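Local atomic coordinates of GCN5-related N-acetyltransferase (Brucella melitensis biovar Abortus 2308, PDB entry 3TCV), a protein that probably transfers an acetyl group from acetyl-CoA to an amine acceptor, as expected of a GCN5-related N-acetyltransferase. Residues A143-Q148 and Q221-P226; L99-I104 and F149-Y154. All blocks are in the same frame, centred on the assembly; numbering follows the deposited sequence.

Both contacts use helix 142-158, the long helix that follows the central strand hairpins of the GNAT fold. Contact 1 takes its first turns and joins them to the end of helix 213-224; contact 2 takes the next six residues, of which F151 packs on strand 99-105 of the large mixed sheet. Along the chain the order is 99-104, 143-148, 149-154 and 221-226, so the segments of the two contacts alternate. Their centres lie about 13 Å apart, and they touch directly: A147 CB is 4.0 Å from V103 CG1, and L224 CD1 is 4.2 Å from F149 CD2. The shared helix is thereby packed between the sheet and the C-terminal helical part of the chain.

Contact 1. Residues A143-Q148 and Q221-P226; sequences AATEAQ and QAWLAP
The hydroxyl OG1 of T145, hydrogen-bonded to R181 NH1, lies against the benzo side of the W223 indole, 3.8 Å from W223 CZ3. The guanidinium group of R181 also makes a cation-pi contact with that indole, so this one arginine serves both members of the pair. T145 comes at the ring obliquely: its CB is 3.6 Å from W223 CZ3, while its methyl CG2 lies close to the neighbouring carbon, 3.8 Å from W223 CE3. A chi1 of -173° directs the indole of W223 across toward helix 142-158, and chi2 of 82° turns its six-membered ring to T145 while NE1 donates to Q235 OE1. F229 completes the setting with an edge-to-face ring contact.

Next to this pair, L224 sends one methyl between neighbouring residues of the facing helix. Its CD2 rests 3.9 Å from E146 CB and 4.2 Å from T145 CG2. The carboxylate of E146 runs on past the leucine, carried by an extended chain, and its two oxygens accept hydrogen bonds from the backbone N atoms of R42 and Y43.

In GNAT enzymes the start of this helix and the loop before it usually hold the pyrophosphate of the acyl-CoA. Here the side chains joining that region to the end of helix 213-224 meet mainly through carbon atoms, whereas their buried polar ends are satisfied by third parties, which probably fixes their rotation.

Contact 2. Residues L99-I104 and F149-Y154; sequences LFFAVI and FLFMQY
This is an aromatic contact between the central sheet and a helix packed on it: F151 of helix 142-158 points the edge of its ring at a face of F101 on strand 99-105, deep in the GNAT domain. The pair is an offset edge-to-face stack, with ring centroids 5.2 Å apart and planes at 79°. The contacting edge of F151 is its CE1–CZ side, and it is displaced toward the rim of the F101 ring rather than centred on it. F151 CZ makes the closest approach, 3.4 Å from F101 CD2; F151 CE1 stands 3.7 Å from the same carbon. From there the contact spreads along the rim to either side, with F151 CZ 3.9 Å from F101 CG and equally 3.9 Å from F101 CE2.

The helix backbone stays well back, the CA atoms of F101 and F151 being 10.1 Å apart, and the two rings bridge the gap. F151 does so in an unusual conformation: chi1 at -92° departs from a staggered position, and chi2 of 12° brings the ring plane close to the CA–CB bond. Together these torsions may cost some strain.

F151 also touches L46 on strand 44-48 and Q115 and L117 on strand 110-121, so it spans three adjacent antiparallel strands. F101 itself is tied to Q115 by backbone hydrogen bonding. Held by dispersion and probably by the weak electrostatic attraction of a partly positive C-H edge for a pi face, the contact gives the helix an apolar, directional seat on the sheet.

Contact 1. Residues A143-Q148 and Q221-P226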
loop_
_atom_site.group_PDB
_atom_site.type_symbol
_atom_site.label_atom_id
_atom_site.label_comp_id
_atom_site.label_asym_id
_atom_site.label_seq_id
_atom_site.Cartn_x
_atom_site.Cartn_y
_atom_site.Cartn_z
ATOM N N ALA B 143 16.294 -16.545 18.536
ATOM C CA ALA B 143 16.422 -15.087 18.611
ATOM C C ALA B 143 15.668 -14.365 17.478
ATOM O O ALA B 143 15.045 -13.332 17.725
ATOM C CB ALA B 143 17.896 -14.663 18.613
ATOM N N ALA B 144 15.761 -14.886 16.255
ATOM C CA ALA B 144 15.078 -14.281 15.089
ATOM C C ALA B 144 13.563 -14.364 15.234
ATOM O O ALA B 144 12.860 -13.371 14.999
ATOM C CB ALA B 144 15.505 -14.955 13.777
ATOM N N THR B 145 13.064 -15.519 15.670
ATOM C CA THR B 145 11.631 -15.659 15.897
ATOM C C THR B 145 11.193 -14.707 17.014
ATOM O O THR B 145 10.169 -14.051 16.902
ATOM C CB THR B 145 11.236 -17.118 16.212
ATOM O OG1 THR B 145 11.388 -17.916 15.029
ATOM C CG2 THR B 145 9.784 -17.230 16.766
ATOM N N GLU B 146 11.971 -14.622 18.089
ATOM C CA GLU B 146 11.608 -13.722 19.197
ATOM C C GLU B 146 11.688 -12.230 18.813
ATOM O O GLU B 146 10.898 -11.436 19.325
ATOM C CB GLU B 146 12.425 -14.026 20.462
ATOM C CG GLU B 146 11.895 -13.313 21.691
ATOM C CD GLU B 146 12.688 -13.665 22.942
ATOM O OE1 GLU B 146 13.935 -13.682 22.888
ATOM O OE2 GLU B 146 12.058 -13.914 23.985
ATOM N N ALA B 147 12.603 -11.857 17.903
ATOM C CA ALA B 147 12.664 -10.486 17.386
ATOM C C ALA B 147 11.343 -10.074 16.730
ATOM O O ALA B 147 10.838 -8.956 16.933
ATOM C CB ALA B 147 13.794 -10.346 16.391
ATOM N N GLN B 148 10.791 -10.992 15.950
ATOM C CA GLN B 148 9.495 -10.793 15.287
ATOM C C GLN B 148 8.383 -10.707 16.354
ATOM O O GLN B 148 7.555 -9.764 16.344
ATOM C CB GLN B 148 9.242 -11.944 14.292
ATOM C CG GLN B 148 8.240 -11.705 13.192
ATOM C CD GLN B 148 6.853 -11.314 13.663
ATOM O OE1 GLN B 148 6.499 -10.173 13.566
ATOM N NE2 GLN B 148 6.063 -12.264 14.119
ATOM N N GLN B 221 4.628 -18.419 22.358
ATOM C CA GLN B 221 5.072 -18.556 23.757
ATOM C C GLN B 221 5.451 -20.004 24.023
ATOM O O GLN B 221 6.442 -20.273 24.683
ATOM C CB GLN B 221 3.987 -18.092 24.733
ATOM C CG GLN B 221 3.983 -16.587 24.957
ATOM C CD GLN B 221 2.815 -16.106 25.809
ATOM O OE1 GLN B 221 1.734 -16.690 25.799
ATOM N NE2 GLN B 221 3.029 -15.004 26.516
ATOM N N ALA B 222 4.679 -20.934 23.488
ATOM C CA ALA B 222 4.959 -22.359 23.667
ATOM C C ALA B 222 6.269 -22.734 22.967
ATOM O O ALA B 222 7.101 -23.430 23.535
ATOM C CB ALA B 222 3.804 -23.200 23.136
ATOM N N TRP B 223 6.463 -22.229 21.747
ATOM C CA TRP B 223 7.655 -22.530 20.957
ATOM C C TRP B 223 8.922 -21.942 21.539
ATOM O O TRP B 223 9.980 -22.580 21.493
ATOM C CB TRP B 223 7.474 -22.055 19.490
ATOM C CG TRP B 223 8.626 -22.512 18.634
ATOM C CD1 TRP B 223 8.800 -23.756 18.036
ATOM C CD2 TRP B 223 9.859 -21.785 18.336
ATOM N NE1 TRP B 223 9.994 -23.828 17.400
ATOM C CE2 TRP B 223 10.671 -22.683 17.524
ATOM C CE3 TRP B 223 10.340 -20.513 18.615
ATOM C CZ2 TRP B 223 11.903 -22.310 17.030
ATOM C CZ3 TRP B 223 11.590 -20.161 18.132
ATOM C CH2 TRP B 223 12.349 -21.038 17.349
ATOM N N LEU B 224 8.824 -20.734 22.096
ATOM C CA LEU B 224 9.965 -20.038 22.667
ATOM C C LEU B 224 10.348 -20.561 24.053
ATOM O O LEU B 224 11.432 -20.280 24.518
ATOM C CB LEU B 224 9.679 -18.546 22.782
ATOM C CG LEU B 224 9.624 -17.791 21.448
ATOM C CD1 LEU B 224 9.049 -16.414 21.673
ATOM C CD2 LEU B 224 10.986 -17.656 20.785
ATOM N N ALA B 225 9.462 -21.311 24.690
ATOM C CA ALA B 225 9.731 -21.813 26.034
ATOM C C ALA B 225 11.012 -22.655 26.048
ATOM O O ALA B 225 11.263 -23.424 25.120
ATOM C CB ALA B 225 8.546 -22.628 26.533
ATOM N N PRO B 226 11.833 -22.524 27.115
ATOM C CA PRO B 226 13.060 -23.320 27.177
ATOM C C PRO B 226 12.774 -24.827 27.142
ATOM O O PRO B 226 13.569 -25.577 26.591
ATOM C CB PRO B 226 13.705 -22.871 28.509
ATOM C CG PRO B 226 12.520 -22.469 29.360
ATOM C CD PRO B 226 11.606 -21.765 28.360
#

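Contact 2. Residues L99-I104 and F149-Y154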
loop_
_atom_site.group_PDB
_atom_site.type_symbol
_atom_site.label_atom_id
_atom_site.label_comp_id
_atom_site.label_asym_id
_atom_site.label_seq_id
_atom_site.Cartn_x
_atom_site.Cartn_y
_atom_site.Cartn_z
ATOM N N LEU B 99 10.958 3.056 11.641
ATOM C CA LEU B 99 11.522 3.187 12.974
ATOM C C LEU B 99 12.395 1.974 13.229
ATOM O O LEU B 99 11.894 0.860 13.472
ATOM C CB LEU B 99 10.414 3.281 14.027
ATOM C CG LEU B 99 10.836 3.648 15.460
ATOM C CD1 LEU B 99 11.446 5.045 15.534
ATOM C CD2 LEU B 99 9.633 3.556 16.395
ATOM N N PHE B 100 13.701 2.194 13.224
ATOM C CA PHE B 100 14.670 1.111 13.285
ATOM C C PHE B 100 15.070 0.714 14.677
ATOM O O PHE B 100 15.226 1.561 15.567
ATOM C CB PHE B 100 15.943 1.464 12.490
ATOM C CG PHE B 100 15.797 1.304 11.009
ATOM C CD1 PHE B 100 16.111 0.096 10.391
ATOM C CD2 PHE B 100 15.369 2.358 10.226
ATOM C CE1 PHE B 100 15.992 -0.055 9.024
ATOM C CE2 PHE B 100 15.242 2.215 8.855
ATOM C CZ PHE B 100 15.563 1.008 8.250
ATOM N N PHE B 101 15.281 -0.594 14.821
ATOM C CA PHE B 101 15.811 -1.210 16.026
ATOM C C PHE B 101 16.981 -2.108 15.695
ATOM O O PHE B 101 16.927 -2.892 14.732
ATOM C CB PHE B 101 14.724 -2.053 16.710
ATOM C CG PHE B 101 13.609 -1.228 17.266
ATOM C CD1 PHE B 101 13.524 -0.991 18.639
ATOM C CD2 PHE B 101 12.662 -0.641 16.426
ATOM C CE1 PHE B 101 12.523 -0.174 19.155
ATOM C CE2 PHE B 101 11.658 0.168 16.948
ATOM C CZ PHE B 101 11.587 0.397 18.306
ATOM N N ALA B 102 18.025 -2.036 16.511
ATOM C CA ALA B 102 19.082 -3.032 16.462
ATOM C C ALA B 102 18.561 -4.280 17.128
ATOM O O ALA B 102 17.861 -4.199 18.161
ATOM C CB ALA B 102 20.338 -2.543 17.172
ATOM N N VAL B 103 18.931 -5.432 16.571
ATOM C CA VAL B 103 18.545 -6.730 17.110
ATOM C C VAL B 103 19.809 -7.329 17.725
ATOM O O VAL B 103 20.764 -7.665 17.007
ATOM C CB VAL B 103 17.987 -7.678 16.021
ATOM C CG1 VAL B 103 17.505 -8.987 16.635
ATOM C CG2 VAL B 103 16.856 -7.006 15.245
ATOM N N ILE B 104 19.810 -7.437 19.052
ATOM C CA ILE B 104 20.978 -7.893 19.807
ATOM C C ILE B 104 20.831 -9.352 20.235
ATOM O O ILE B 104 19.893 -9.717 20.917
ATOM C CB ILE B 104 21.226 -7.008 21.048
ATOM C CG1 ILE B 104 21.659 -5.592 20.624
ATOM C CG2 ILE B 104 22.334 -7.595 21.912
ATOM C CD1 ILE B 104 20.753 -4.467 21.070
ATOM N N PHE B 149 8.394 -11.689 17.271
ATOM C CA PHE B 149 7.412 -11.806 18.338
ATOM C C PHE B 149 7.314 -10.534 19.156
ATOM O O PHE B 149 6.218 -10.071 19.466
ATOM C CB PHE B 149 7.745 -12.960 19.300
ATOM C CG PHE B 149 6.745 -13.116 20.424
ATOM C CD1 PHE B 149 5.455 -13.573 20.174
ATOM C CD2 PHE B 149 7.080 -12.757 21.725
ATOM C CE1 PHE B 149 4.531 -13.693 21.212
ATOM C CE2 PHE B 149 6.167 -12.880 22.768
ATOM C CZ PHE B 149 4.892 -13.354 22.511
ATOM N N LEU B 150 8.458 -9.987 19.555
ATOM C CA LEU B 150 8.447 -8.798 20.395
ATOM C C LEU B 150 7.765 -7.592 19.722
ATOM O O LEU B 150 7.056 -6.840 20.375
ATOM C CB LEU B 150 9.855 -8.450 20.864
ATOM C CG LEU B 150 10.496 -9.393 21.892
ATOM C CD1 LEU B 150 11.981 -9.068 22.009
ATOM C CD2 LEU B 150 9.784 -9.356 23.252
ATOM N N PHE B 151 7.972 -7.405 18.417
ATOM C CA PHE B 151 7.251 -6.382 17.686
ATOM C C PHE B 151 5.750 -6.686 17.633
ATOM O O PHE B 151 4.925 -5.791 17.844
ATOM C CB PHE B 151 7.775 -6.280 16.250
ATOM C CG PHE B 151 8.877 -5.264 16.028
ATOM C CD1 PHE B 151 9.554 -4.635 17.075
ATOM C CD2 PHE B 151 9.279 -4.975 14.715
ATOM C CE1 PHE B 151 10.557 -3.706 16.801
ATOM C CE2 PHE B 151 10.283 -4.057 14.448
ATOM C CZ PHE B 151 10.924 -3.432 15.503
ATOM N N MET B 152 5.400 -7.941 17.341
ATOM C CA MET B 152 3.999 -8.310 17.162
ATOM C C MET B 152 3.233 -8.089 18.468
ATOM O O MET B 152 2.115 -7.544 18.497
ATOM C CB MET B 152 3.865 -9.754 16.706
ATOM C CG MET B 152 2.459 -10.070 16.207
ATOM S SD MET B 152 2.397 -11.448 15.057
ATOM C CE MET B 152 2.839 -12.771 16.127
ATOM N N GLN B 153 3.869 -8.496 19.557
ATOM C CA GLN B 153 3.288 -8.330 20.886
ATOM C C GLN B 153 3.051 -6.858 21.230
ATOM O O GLN B 153 2.009 -6.492 21.778
ATOM C CB GLN B 153 4.227 -8.928 21.916
ATOM C CG GLN B 153 3.635 -8.958 23.307
ATOM C CD GLN B 153 4.452 -9.805 24.239
ATOM O OE1 GLN B 153 3.948 -10.788 24.806
ATOM N NE2 GLN B 153 5.720 -9.460 24.385
ATOM N N TYR B 154 4.038 -6.026 20.910
ATOM C CA TYR B 154 3.972 -4.590 21.191
ATOM C C TYR B 154 2.843 -3.936 20.405
ATOM O O TYR B 154 2.043 -3.169 20.959
ATOM C CB TYR B 154 5.304 -3.965 20.842
ATOM C CG TYR B 154 5.365 -2.466 20.967
ATOM C CD1 TYR B 154 5.107 -1.824 22.183
ATOM C CD2 TYR B 154 5.728 -1.680 19.866
ATOM C CE1 TYR B 154 5.201 -0.431 22.290
ATOM C CE2 TYR B 154 5.815 -0.304 19.963
ATOM C CZ TYR B 154 5.555 0.316 21.169
ATOM O OH TYR B 154 5.659 1.690 21.204
#